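Local coordinates for diheme cytochrome c (Shewanella baltica, PDB 3U99), which probably carries electrons between redox partners, using two covalently attached c-type hemes, at residues A13-T16 / A17-S21; E44-G48 / D49-L53; P55-T58 / A59-E62. All coordinates share one frame; numbering follows the deposited sequence.

Contact 1 (A13-T16 / A17-S21); sequences AEYT and AECGS. With HEC (heme c), chain C.
Tyr15 O accepts from Cys19 N at 2.8 Å, and Glu14 O accepts from Glu18 N at 2.9 Å. Both are helical i to i+4 bonds, and Ala17 N to Ala13 O adds a third. Two waters extend this polar network. One donates to Glu14 OE2 at 2.6 Å and also to Glu18 OE2, so it bridges two like-charged carboxylates and probably eases their repulsion. Glu14 OE2 also forms a salt bridge with Arg60. The second water donates to Tyr15 OH at 2.9 Å and to Cys19 O. Tyr15 OH has a further hydrogen-bond partner in Tyr26 O. The packing centres on Tyr15 and Cys19. Tyr15 CG is anti to the backbone N (chi1 174°), which sends the ring along the helix toward the cysteine. Its CE1 lies 3.4 Å from Cys19 CB, an oblique approach. Cys19 SG sits 4.3 Å from the centroid of the Tyr15 ring, also obliquely, as a sulfur-aromatic contact. The heme methyl CMB meets the edge of the same ring. Cys19 SG is bonded covalently to heme CAB at 1.9 Å. The helix leads into a CXXCH heme-attachment motif that begins at Cys19 and is completed by Cys22 and the axial ligand His23.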
ATOM      1  N   ALA A  13     -11.237   7.694  -7.487  1.00  9.96           N
ATOM      2  CA  ALA A  13     -10.447   8.321  -8.563  1.00 10.07           C
ATOM      3  C   ALA A  13      -9.454   9.333  -8.056  1.00  9.59           C
ATOM      4  O   ALA A  13      -8.256   9.306  -8.415  1.00  9.37           O
ATOM      5  CB  ALA A  13     -11.427   8.924  -9.569  1.00 12.55           C
ATOM      6  N   GLU A  14      -9.856  10.266  -7.213  1.00  9.39           N
ATOM      7  CA  GLU A  14      -8.944  11.265  -6.662  1.00  9.26           C
ATOM      8  C   GLU A  14      -7.885  10.598  -5.812  1.00  8.45           C
ATOM      9  O   GLU A  14      -6.717  10.959  -5.878  1.00  8.74           O
ATOM     10  CB  GLU A  14      -9.744  12.287  -5.844  1.00 11.12           C
ATOM     11  CG  GLU A  14      -8.829  13.403  -5.278  1.00 12.28           C
ATOM     12  CD  GLU A  14      -9.614  14.522  -4.637  1.00 13.01           C
ATOM     13  OE1 GLU A  14     -10.673  14.260  -3.992  1.00 17.80           O
ATOM     14  OE2 GLU A  14      -9.178  15.688  -4.727  1.00 14.98           O
ATOM     15  N   TYR A  15      -8.277   9.672  -4.977  1.00  8.51           N
ATOM     16  CA  TYR A  15      -7.344   8.924  -4.172  1.00  8.37           C
ATOM     17  C   TYR A  15      -6.257   8.272  -4.999  1.00  8.07           C
ATOM     18  O   TYR A  15      -5.080   8.305  -4.664  1.00  8.62           O
ATOM     19  CB  TYR A  15      -8.163   7.887  -3.350  1.00  8.71           C
ATOM     20  CG  TYR A  15      -7.192   6.976  -2.601  1.00  9.05           C
ATOM     21  CD1 TYR A  15      -6.441   7.428  -1.543  1.00  8.73           C
ATOM     22  CD2 TYR A  15      -6.999   5.662  -2.933  1.00  8.98           C
ATOM     23  CE1 TYR A  15      -5.547   6.623  -0.862  1.00  8.36           C
ATOM     24  CE2 TYR A  15      -6.088   4.813  -2.284  1.00  8.69           C
ATOM     25  CZ  TYR A  15      -5.379   5.312  -1.240  1.00  7.81           C
ATOM     26  OH  TYR A  15      -4.481   4.554  -0.540  1.00  9.10           O
ATOM     27  N   THR A  16      -6.636   7.610  -6.085  1.00  8.26           N
ATOM     28  CA  THR A  16      -5.659   6.952  -6.919  1.00  8.84           C
ATOM     29  C   THR A  16      -4.671   7.935  -7.503  1.00  8.75           C
ATOM     30  O   THR A  16      -3.460   7.647  -7.566  1.00 10.39           O
ATOM     31  CB  THR A  16      -6.389   6.191  -8.042  1.00 11.62           C
ATOM     32  OG1 THR A  16      -7.208   5.230  -7.369  1.00 12.82           O
ATOM     33  CG2 THR A  16      -5.372   5.513  -8.945  1.00 15.33           C
ATOM     34  N   ALA A  17      -5.167   9.117  -7.918  1.00  8.28           N
ATOM     35  CA  ALA A  17      -4.250  10.108  -8.457  1.00 10.25           C
ATOM     36  C   ALA A  17      -3.336  10.663  -7.401  1.00  9.60           C
ATOM     37  O   ALA A  17      -2.130  10.850  -7.632  1.00 12.29           O
ATOM     38  CB  ALA A  17      -5.054  11.280  -9.057  1.00 10.47           C
ATOM     39  N   GLU A  18      -3.843  11.020  -6.227  1.00  8.62           N
ATOM     40  CA  GLU A  18      -3.036  11.670  -5.213  1.00  9.06           C
ATOM     41  C   GLU A  18      -2.135  10.691  -4.478  1.00  9.43           C
ATOM     42  O   GLU A  18      -1.006  11.029  -4.115  1.00 15.84           O
ATOM     43  CB  GLU A  18      -3.923  12.403  -4.209  1.00 10.56           C
ATOM     44  CG  GLU A  18      -4.720  13.529  -4.823  1.00 11.96           C
ATOM     45  CD  GLU A  18      -4.001  14.740  -5.316  1.00 16.56           C
ATOM     46  OE1 GLU A  18      -2.760  14.801  -5.132  1.00 17.82           O
ATOM     47  OE2 GLU A  18      -4.695  15.653  -5.850  1.00 24.05           O
ATOM     48  N   CYS A  19      -2.619   9.513  -4.197  1.00  7.95           N
ATOM     49  CA  CYS A  19      -1.898   8.563  -3.401  1.00  8.36           C
ATOM     50  C   CYS A  19      -1.263   7.451  -4.187  1.00  8.44           C
ATOM     51  O   CYS A  19      -0.692   6.531  -3.597  1.00  9.09           O
ATOM     52  CB  CYS A  19      -2.795   8.041  -2.260  1.00  8.11           C
ATOM     53  SG  CYS A  19      -3.390   9.296  -1.132  1.00  8.46           S
ATOM     54  N   GLY A  20      -1.330   7.563  -5.477  1.00  8.97           N
ATOM     55  CA  GLY A  20      -0.660   6.712  -6.452  1.00  9.53           C
ATOM     56  C   GLY A  20       0.462   7.382  -7.191  1.00 10.89           C
ATOM     57  O   GLY A  20       0.871   6.867  -8.226  1.00 14.00           O
ATOM     58  N   SER A  21       0.920   8.528  -6.721  1.00 11.50           N
ATOM     59  CA  SER A  21       1.918   9.405  -7.301  1.00 13.59           C
ATOM     60  C   SER A  21       3.358   8.920  -7.141  1.00 14.24           C
ATOM     61  O   SER A  21       4.173   9.080  -8.051  1.00 19.79           O
ATOM     62  CB  SER A  21       1.739  10.778  -6.585  1.00 18.66           C
ATOM     63  OG  SER A  21       2.578  11.649  -7.324  0.50 17.29           O
TER
HETATM   64 FE   HEC C 700       2.930   7.085   0.694  1.00  6.18          FE
HETATM   65  CHA HEC C 700       4.697   4.646   2.163  1.00  8.44           C
HETATM   66  CHB HEC C 700       0.055   5.850   2.023  1.00  7.35           C
HETATM   67  CHC HEC C 700       1.177   9.464  -0.925  1.00  7.29           C
HETATM   68  CHD HEC C 700       5.827   8.424  -0.477  1.00  8.22           C
HETATM   69  NA  HEC C 700       2.452   5.531   1.880  1.00  7.22           N
HETATM   70  C1A HEC C 700       3.342   4.589   2.372  1.00  7.47           C
HETATM   71  C2A HEC C 700       2.613   3.567   3.104  1.00  8.28           C
HETATM   72  C3A HEC C 700       1.306   3.911   3.036  1.00  8.04           C
HETATM   73  C4A HEC C 700       1.234   5.165   2.300  1.00  6.71           C
HETATM   74  CMA HEC C 700       0.144   3.188   3.660  1.00  9.92           C
HETATM   75  CAA HEC C 700       3.262   2.418   3.769  1.00  9.88           C
HETATM   76  CBA HEC C 700       3.578   1.297   2.800  1.00 10.45           C
HETATM   77  CGA HEC C 700       4.074   0.069   3.565  1.00 10.54           C
HETATM   78  O1A HEC C 700       3.233  -0.553   4.267  1.00 11.24           O
HETATM   79  O2A HEC C 700       5.268  -0.280   3.518  1.00 15.56           O
HETATM   80  NB  HEC C 700       0.972   7.579   0.594  1.00  6.34           N
HETATM   81  C1B HEC C 700      -0.072   6.967   1.249  1.00  6.98           C
HETATM   82  C2B HEC C 700      -1.267   7.751   1.026  1.00  7.45           C
HETATM   83  C3B HEC C 700      -0.958   8.772   0.208  1.00  7.15           C
HETATM   84  C4B HEC C 700       0.426   8.656  -0.087  1.00  7.01           C
HETATM   85  CMB HEC C 700      -2.610   7.377   1.643  1.00  8.69           C
HETATM   86  CAB HEC C 700      -1.813   9.923  -0.316  1.00  8.42           C
HETATM   87  CBB HEC C 700      -2.310  10.784   0.863  1.00 10.03           C
HETATM   88  NC  HEC C 700       3.395   8.627  -0.500  1.00  6.89           N
HETATM   89  C1C HEC C 700       2.537   9.461  -1.126  1.00  7.30           C
HETATM   90  C2C HEC C 700       3.191  10.400  -1.969  1.00  7.85           C
HETATM   91  C3C HEC C 700       4.501  10.100  -1.841  1.00  8.39           C
HETATM   92  C4C HEC C 700       4.644   9.049  -0.907  1.00  7.79           C
HETATM   93  CMC HEC C 700       2.483  11.404  -2.892  1.00 11.40           C
HETATM   94  CAC HEC C 700       5.646  10.753  -2.580  1.00  9.70           C
HETATM   95  CBC HEC C 700       5.796  12.257  -2.421  1.00 11.04           C
HETATM   96  ND  HEC C 700       4.869   6.649   0.875  1.00  6.97           N
HETATM   97  C1D HEC C 700       5.904   7.357   0.342  1.00  8.31           C
HETATM   98  C2D HEC C 700       7.176   6.715   0.717  1.00  9.69           C
HETATM   99  C3D HEC C 700       6.866   5.639   1.459  1.00  9.54           C
HETATM  100  C4D HEC C 700       5.420   5.597   1.504  1.00  8.19           C
HETATM  101  CMD HEC C 700       8.568   7.250   0.474  1.00 13.21           C
HETATM  102  CAD HEC C 700       7.843   4.693   2.074  1.00 12.06           C
HETATM  103  CBD HEC C 700       8.153   3.463   1.154  1.00 18.08           C
HETATM  104  CGD HEC C 700       9.269   2.636   1.786  1.00 22.89           C
HETATM  105  O1D HEC C 700       9.645   1.745   0.839  1.00 32.91           O
HETATM  106  O2D HEC C 700       9.124   2.437   3.083  1.00 32.48           O
HETATM  107  O   HOH W   1      -7.375  16.651  -6.298  1.00 18.17           O
HETATM  108  O   HOH W   2      -1.673   4.785  -1.387  1.00  9.31           O

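Contact 2 (E44-G48 / D49-L53); sequences ENHFG and DNASL. With HEC (heme c), chain C.
The His46 imidazole lies between Ala51 CB on one face and Phe47 CD2 on the other. The methyl makes a CH-pi contact, 4.0 Å from the centroid of the His46 ring. Phe47 CD2 stands over the ring centre, 3.6 Å above its plane. At the edge, in plane, is heme CHB. His46 is an axial ligand of a bis-histidine heme c, with His23 as the other. It is the first residue of a type I' beta turn, His46 to Asp49, with Phe47 and Gly48 at the corners. Two backbone bonds close the turn: His46 N to Asp49 O and Asp49 N to His46 O, both 2.9 Å. The backbone angles of Gly48 call for a glycine. With chi1 at -176° the ring of His46 swings opposite its own backbone N and points at the iron. Phe47 also covers the heme, its CD2 lying 3.4 Å from heme CHA. With Phe47 replaced by an alanine, one imidazole face and part of the porphyrin would probably lose their cover, leaving the ligand ring freer to turn. Asn50 OD1 accepts from Ser52 N in an Asx turn. The iron is bound by His46 NE2 at 2.0 Å.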
ATOM      1  N   GLU A  44       3.012  15.763   5.582  1.00 10.08           N
ATOM      2  CA  GLU A  44       4.266  16.431   5.331  1.00 11.69           C
ATOM      3  C   GLU A  44       5.405  15.607   5.876  1.00 11.57           C
ATOM      4  O   GLU A  44       6.558  15.807   5.428  1.00 14.52           O
ATOM      5  CB  GLU A  44       4.247  17.866   5.904  1.00 14.93           C
ATOM      6  CG  GLU A  44       4.296  17.863   7.421  1.00 16.58           C
ATOM      7  CD  GLU A  44       2.896  17.729   8.059  1.00 17.99           C
ATOM      8  OE1 GLU A  44       1.910  17.624   7.278  1.00 16.28           O
ATOM      9  OE2 GLU A  44       2.837  17.738   9.321  1.00 21.50           O
ATOM     10  N   ASN A  45       5.226  14.733   6.756  1.00 10.31           N
ATOM     11  CA  ASN A  45       6.193  13.831   7.357  1.00 10.80           C
ATOM     12  C   ASN A  45       5.793  12.401   6.977  1.00  9.96           C
ATOM     13  O   ASN A  45       5.149  11.735   7.756  1.00 15.88           O
ATOM     14  CB  ASN A  45       6.247  14.072   8.854  1.00 13.17           C
ATOM     15  CG  ASN A  45       7.296  13.221   9.512  1.00 14.33           C
ATOM     16  OD1 ASN A  45       8.173  12.616   8.893  1.00 21.54           O
ATOM     17  ND2 ASN A  45       7.185  13.026  10.808  1.00 16.70           N
ATOM     18  N   HIS A  46       6.046  11.968   5.835  1.00  9.27           N
ATOM     19  CA  HIS A  46       5.489  10.694   5.306  1.00  8.42           C
ATOM     20  C   HIS A  46       6.595   9.755   4.930  1.00  9.50           C
ATOM     21  O   HIS A  46       7.031   9.709   3.789  1.00  9.92           O
ATOM     22  CB  HIS A  46       4.604  11.054   4.136  1.00  8.61           C
ATOM     23  CG  HIS A  46       3.866   9.938   3.514  1.00  7.96           C
ATOM     24  ND1 HIS A  46       2.719   9.450   4.092  1.00  8.21           N
ATOM     25  CD2 HIS A  46       4.122   9.240   2.420  1.00  7.87           C
ATOM     26  CE1 HIS A  46       2.270   8.470   3.292  1.00  8.54           C
ATOM     27  NE2 HIS A  46       3.105   8.309   2.253  1.00  6.92           N
ATOM     28  N   PHE A  47       7.064   9.014   5.947  1.00 10.68           N
ATOM     29  CA  PHE A  47       7.975   7.909   5.680  1.00 12.80           C
ATOM     30  C   PHE A  47       9.239   8.317   4.920  1.00 13.17           C
ATOM     31  O   PHE A  47       9.795   7.600   4.090  1.00 16.89           O
ATOM     32  CB  PHE A  47       7.236   6.804   4.904  1.00 13.10           C
ATOM     33  CG  PHE A  47       6.006   6.321   5.639  1.00 11.98           C
ATOM     34  CD1 PHE A  47       6.088   5.797   6.938  1.00 14.19           C
ATOM     35  CD2 PHE A  47       4.771   6.408   5.037  1.00 11.96           C
ATOM     36  CE1 PHE A  47       4.948   5.303   7.556  1.00 14.63           C
ATOM     37  CE2 PHE A  47       3.656   5.904   5.652  1.00 12.43           C
ATOM     38  CZ  PHE A  47       3.722   5.379   6.923  1.00 13.75           C
ATOM     39  N   GLY A  48       9.726   9.508   5.178  1.00 14.26           N
ATOM     40  CA  GLY A  48      10.911  10.081   4.567  1.00 15.89           C
ATOM     41  C   GLY A  48      10.636  11.036   3.425  1.00 14.19           C
ATOM     42  O   GLY A  48      11.585  11.670   2.962  1.00 20.22           O
ATOM     43  N   ASP A  49       9.377  11.146   2.986  1.00 12.64           N
ATOM     44  CA  ASP A  49       8.976  12.031   1.912  1.00 12.80           C
ATOM     45  C   ASP A  49       7.970  13.032   2.446  1.00 11.08           C
ATOM     46  O   ASP A  49       7.430  12.943   3.530  1.00 14.03           O
ATOM     47  CB  ASP A  49       8.356  11.350   0.693  1.00 14.86           C
ATOM     48  CG  ASP A  49       8.858  12.027  -0.580  0.50 17.54           C
ATOM     49  OD1 ASP A  49       9.087  11.284  -1.568  0.50 19.68           O
ATOM     50  OD2 ASP A  49       9.039  13.266  -0.659  0.50 17.61           O
ATOM     51  N   ASN A  50       7.666  14.019   1.637  1.00 11.25           N
ATOM     52  CA  ASN A  50       6.602  14.976   1.939  1.00 11.23           C
ATOM     53  C   ASN A  50       5.436  14.782   0.994  1.00  9.71           C
ATOM     54  O   ASN A  50       5.540  15.143  -0.191  1.00 10.74           O
ATOM     55  CB  ASN A  50       7.200  16.371   1.848  1.00 13.38           C
ATOM     56  CG  ASN A  50       6.219  17.464   2.181  1.00 13.08           C
ATOM     57  OD1 ASN A  50       4.999  17.300   2.026  1.00 12.23           O
ATOM     58  ND2 ASN A  50       6.765  18.593   2.630  1.00 16.77           N
ATOM     59  N   ALA A  51       4.363  14.216   1.505  1.00  8.81           N
ATOM     60  CA  ALA A  51       3.198  13.889   0.714  1.00  8.55           C
ATOM     61  C   ALA A  51       2.095  14.903   0.933  1.00  9.14           C
ATOM     62  O   ALA A  51       0.955  14.635   0.604  1.00 10.02           O
ATOM     63  CB  ALA A  51       2.736  12.468   1.057  1.00  9.64           C
ATOM     64  N   SER A  52       2.461  16.061   1.494  1.00  9.93           N
ATOM     65  CA  SER A  52       1.396  17.053   1.768  1.00 10.19           C
ATOM     66  C   SER A  52       0.622  17.465   0.545  1.00  9.58           C
ATOM     67  O   SER A  52       1.189  17.607  -0.553  1.00 11.51           O
ATOM     68  CB  SER A  52       2.040  18.272   2.449  1.00 12.74           C
ATOM     69  OG  SER A  52       1.175  19.297   2.778  0.50 14.09           O
ATOM     70  N   LEU A  53      -0.666  17.686   0.796  1.00  9.27           N
ATOM     71  CA  LEU A  53      -1.640  18.115  -0.192  1.00 10.50           C
ATOM     72  C   LEU A  53      -2.353  19.375   0.314  1.00  9.85           C
ATOM     73  O   LEU A  53      -2.292  19.671   1.506  1.00 10.74           O
ATOM     74  CB  LEU A  53      -2.652  17.017  -0.462  1.00 10.69           C
ATOM     75  CG  LEU A  53      -2.077  15.641  -0.841  1.00 11.51           C
ATOM     76  CD1 LEU A  53      -3.138  14.555  -0.887  1.00 14.80           C
ATOM     77  CD2 LEU A  53      -1.385  15.758  -2.193  1.00 18.86           C
TER
HETATM   78 FE   HEC C 700       2.930   7.085   0.694  1.00  6.18          FE
HETATM   79  CHA HEC C 700       4.697   4.646   2.163  1.00  8.44           C
HETATM   80  CHB HEC C 700       0.055   5.850   2.023  1.00  7.35           C
HETATM   81  CHC HEC C 700       1.177   9.464  -0.925  1.00  7.29           C
HETATM   82  CHD HEC C 700       5.827   8.424  -0.477  1.00  8.22           C
HETATM   83  NA  HEC C 700       2.452   5.531   1.880  1.00  7.22           N
HETATM   84  C1A HEC C 700       3.342   4.589   2.372  1.00  7.47           C
HETATM   85  C2A HEC C 700       2.613   3.567   3.104  1.00  8.28           C
HETATM   86  C3A HEC C 700       1.306   3.911   3.036  1.00  8.04           C
HETATM   87  C4A HEC C 700       1.234   5.165   2.300  1.00  6.71           C
HETATM   88  CMA HEC C 700       0.144   3.188   3.660  1.00  9.92           C
HETATM   89  CAA HEC C 700       3.262   2.418   3.769  1.00  9.88           C
HETATM   90  CBA HEC C 700       3.578   1.297   2.800  1.00 10.45           C
HETATM   91  CGA HEC C 700       4.074   0.069   3.565  1.00 10.54           C
HETATM   92  O1A HEC C 700       3.233  -0.553   4.267  1.00 11.24           O
HETATM   93  O2A HEC C 700       5.268  -0.280   3.518  1.00 15.56           O
HETATM   94  NB  HEC C 700       0.972   7.579   0.594  1.00  6.34           N
HETATM   95  C1B HEC C 700      -0.072   6.967   1.249  1.00  6.98           C
HETATM   96  C2B HEC C 700      -1.267   7.751   1.026  1.00  7.45           C
HETATM   97  C3B HEC C 700      -0.958   8.772   0.208  1.00  7.15           C
HETATM   98  C4B HEC C 700       0.426   8.656  -0.087  1.00  7.01           C
HETATM   99  CMB HEC C 700      -2.610   7.377   1.643  1.00  8.69           C
HETATM  100  CAB HEC C 700      -1.813   9.923  -0.316  1.00  8.42           C
HETATM  101  CBB HEC C 700      -2.310  10.784   0.863  1.00 10.03           C
HETATM  102  NC  HEC C 700       3.395   8.627  -0.500  1.00  6.89           N
HETATM  103  C1C HEC C 700       2.537   9.461  -1.126  1.00  7.30           C
HETATM  104  C2C HEC C 700       3.191  10.400  -1.969  1.00  7.85           C
HETATM  105  C3C HEC C 700       4.501  10.100  -1.841  1.00  8.39           C
HETATM  106  C4C HEC C 700       4.644   9.049  -0.907  1.00  7.79           C
HETATM  107  CMC HEC C 700       2.483  11.404  -2.892  1.00 11.40           C
HETATM  108  CAC HEC C 700       5.646  10.753  -2.580  1.00  9.70           C
HETATM  109  CBC HEC C 700       5.796  12.257  -2.421  1.00 11.04           C
HETATM  110  ND  HEC C 700       4.869   6.649   0.875  1.00  6.97           N
HETATM  111  C1D HEC C 700       5.904   7.357   0.342  1.00  8.31           C
HETATM  112  C2D HEC C 700       7.176   6.715   0.717  1.00  9.69           C
HETATM  113  C3D HEC C 700       6.866   5.639   1.459  1.00  9.54           C
HETATM  114  C4D HEC C 700       5.420   5.597   1.504  1.00  8.19           C
HETATM  115  CMD HEC C 700       8.568   7.250   0.474  1.00 13.21           C
HETATM  116  CAD HEC C 700       7.843   4.693   2.074  1.00 12.06           C
HETATM  117  CBD HEC C 700       8.153   3.463   1.154  1.00 18.08           C
HETATM  118  CGD HEC C 700       9.269   2.636   1.786  1.00 22.89           C
HETATM  119  O1D HEC C 700       9.645   1.745   0.839  1.00 32.91           O
HETATM  120  O2D HEC C 700       9.124   2.437   3.083  1.00 32.48           O
HETATM  121  O   HOH W   3       1.069  19.646   5.263  1.00 30.68           O

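Contact 3 (P55-T58 / A59-E62); sequences PQVT and ARIE
Thr58 O accepts from Glu62 N at 2.9 Å, the straightest of the backbone bonds here at 170°. Ile61 N donates to Val57 O, also at 2.9 Å, and Ala59 N donates to Pro55 O. Gln56 O accepts from Arg60 N at 3.1 Å and also lies against the side chain of Arg60. The Arg60 guanidinium folds back along the helix, with Gln56 O and Val57 CA over the same face. Gln56 O lies 3.8 Å above the guanidinium plane, where the in-plane N-H groups do not point at it. A bend at chi3 (-64°) turns the group back in this way. At its edge, in plane, a water accepts from Arg60 NH1 at 3.0 Å and donates to Gln56 OE1. This water joins the ends of two side chains one helical turn apart. Arg60 NH2 packs 3.7 Å from Val57 CG2, and it also forms a salt bridge to Glu14. The guanidinium is therefore positioned by its own helix as well as by its acidic partner. Ile61 CG1 lies 3.2 Å from Val57 O, a close approach. The apolar side is formed by Val57 and Ile61, whose CG1 atoms are 4.3 Å apart. Both residues touch helix 13-19, and Ile61 also reaches the heme. Thr58 OG1 bonds back to Asp54 O. The arrangement is that of an amphipathic alpha-helix, packed on the heme-bearing helix of a cytochrome c fold.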
ATOM      1  N   PRO A  55      -5.346  21.523   1.724  1.00 10.22           N
ATOM      2  CA  PRO A  55      -6.198  21.020   2.812  1.00 11.52           C
ATOM      3  C   PRO A  55      -7.499  20.389   2.336  1.00 10.45           C
ATOM      4  O   PRO A  55      -7.880  19.378   2.922  1.00 10.33           O
ATOM      5  CB  PRO A  55      -6.473  22.240   3.676  1.00 14.29           C
ATOM      6  CG  PRO A  55      -5.798  23.353   2.994  1.00 18.52           C
ATOM      7  CD  PRO A  55      -5.001  22.945   1.809  1.00 14.42           C
ATOM      8  N   GLN A  56      -8.213  20.928   1.349  1.00 11.27           N
ATOM      9  CA  GLN A  56      -9.497  20.341   0.971  1.00 12.14           C
ATOM     10  C   GLN A  56      -9.294  18.991   0.263  1.00 10.81           C
ATOM     11  O   GLN A  56     -10.124  18.109   0.436  1.00 10.43           O
ATOM     12  CB  GLN A  56     -10.339  21.351   0.169  1.00 14.04           C
ATOM     13  CG  GLN A  56     -10.647  22.592   1.021  1.00 19.74           C
ATOM     14  CD  GLN A  56     -11.470  23.639   0.356  1.00 22.01           C
ATOM     15  OE1 GLN A  56     -11.801  23.336  -0.839  1.00 26.63           O
ATOM     16  NE2 GLN A  56     -11.807  24.709   1.091  1.00 21.32           N
ATOM     17  N   VAL A  57      -8.219  18.836  -0.491  1.00 10.33           N
ATOM     18  CA  VAL A  57      -7.877  17.545  -1.064  1.00 10.20           C
ATOM     19  C   VAL A  57      -7.532  16.541   0.049  1.00  8.80           C
ATOM     20  O   VAL A  57      -8.024  15.418   0.054  1.00  8.69           O
ATOM     21  CB  VAL A  57      -6.686  17.697  -2.026  1.00 11.14           C
ATOM     22  CG1 VAL A  57      -6.225  16.323  -2.527  1.00 11.45           C
ATOM     23  CG2 VAL A  57      -7.014  18.562  -3.251  1.00 14.71           C
ATOM     24  N   THR A  58      -6.735  16.980   1.037  1.00  8.22           N
ATOM     25  CA  THR A  58      -6.416  16.148   2.183  1.00  8.05           C
ATOM     26  C   THR A  58      -7.688  15.620   2.842  1.00  8.07           C
ATOM     27  O   THR A  58      -7.829  14.459   3.204  1.00  8.43           O
ATOM     28  CB  THR A  58      -5.568  16.928   3.179  1.00  8.85           C
ATOM     29  OG1 THR A  58      -4.365  17.375   2.501  1.00  9.48           O
ATOM     30  CG2 THR A  58      -5.023  16.077   4.311  1.00 10.98           C
ATOM     31  N   ALA A  59      -8.634  16.518   3.025  1.00  8.74           N
ATOM     32  CA  ALA A  59      -9.836  16.165   3.742  1.00  8.22           C
ATOM     33  C   ALA A  59     -10.628  15.145   2.949  1.00  7.69           C
ATOM     34  O   ALA A  59     -11.179  14.201   3.529  1.00  8.47           O
ATOM     35  CB  ALA A  59     -10.702  17.391   3.994  1.00  8.95           C
ATOM     36  N   ARG A  60     -10.732  15.287   1.623  1.00  7.97           N
ATOM     37  CA  ARG A  60     -11.486  14.311   0.831  1.00  8.79           C
ATOM     38  C   ARG A  60     -10.756  12.976   0.838  1.00  8.53           C
ATOM     39  O   ARG A  60     -11.396  11.916   0.826  1.00 10.46           O
ATOM     40  CB  ARG A  60     -11.693  14.795  -0.585  1.00  8.80           C
ATOM     41  CG  ARG A  60     -12.726  15.886  -0.698  1.00 10.46           C
ATOM     42  CD  ARG A  60     -13.140  16.077  -2.159  1.00 11.17           C
ATOM     43  NE  ARG A  60     -12.015  16.543  -2.981  1.00 11.17           N
ATOM     44  CZ  ARG A  60     -11.643  17.788  -3.189  1.00 11.36           C
ATOM     45  NH1 ARG A  60     -12.321  18.789  -2.661  1.00 13.63           N
ATOM     46  NH2 ARG A  60     -10.596  18.023  -3.972  1.00 14.36           N
ATOM     47  N   ILE A  61      -9.438  12.955   0.837  1.00  8.10           N
ATOM     48  CA  ILE A  61      -8.669  11.708   0.904  1.00  9.05           C
ATOM     49  C   ILE A  61      -8.901  10.987   2.218  1.00  8.80           C
ATOM     50  O   ILE A  61      -9.172   9.791   2.257  1.00  8.32           O
ATOM     51  CB  ILE A  61      -7.178  12.006   0.661  1.00 10.53           C
ATOM     52  CG1 ILE A  61      -6.907  12.488  -0.749  1.00 13.80           C
ATOM     53  CG2 ILE A  61      -6.349  10.763   1.002  1.00 10.89           C
ATOM     54  CD1 ILE A  61      -7.125  11.523  -1.782  1.00 17.37           C
ATOM     55  N   GLU A  62      -8.796  11.731   3.325  1.00  8.17           N
ATOM     56  CA  GLU A  62      -9.009  11.164   4.639  1.00  8.47           C
ATOM     57  C   GLU A  62     -10.410  10.595   4.743  1.00  8.93           C
ATOM     58  O   GLU A  62     -10.628   9.499   5.252  1.00  9.70           O
ATOM     59  CB  GLU A  62      -8.769  12.217   5.709  1.00  9.77           C
ATOM     60  CG  GLU A  62      -8.924  11.635   7.113  1.00 12.83           C
ATOM     61  CD  GLU A  62      -8.426  12.575   8.189  1.00 15.88           C
ATOM     62  OE1 GLU A  62      -7.241  13.008   8.200  1.00 23.11           O
ATOM     63  OE2 GLU A  62      -9.302  12.828   9.093  1.00 22.22           O
TER
HETATM   64  O   HOH W   4     -12.688  21.722  -2.455  1.00 48.20           O

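The three contacts follow one another along the chain and gather round one heme. Contact 1 lies on helix 13-19, contact 2 in the loop between helices 33-40 and 55-67, and contact 3 at the start of helix 55-67. Their centres are 12 to 15 Å apart. Contacts 1 and 3 join two helices through the salt bridge from Glu14 OE2 to Arg60 NH2, 2.8 Å, and through Ile61 packing on Tyr15. Contact 2 leads directly into contact 3 and touches contact 1 where Leu53 meets Glu18. Together they provide a covalent attachment, an axial ligand and a helix that packs on the heme-bearing helix and reaches the heme through Ile61.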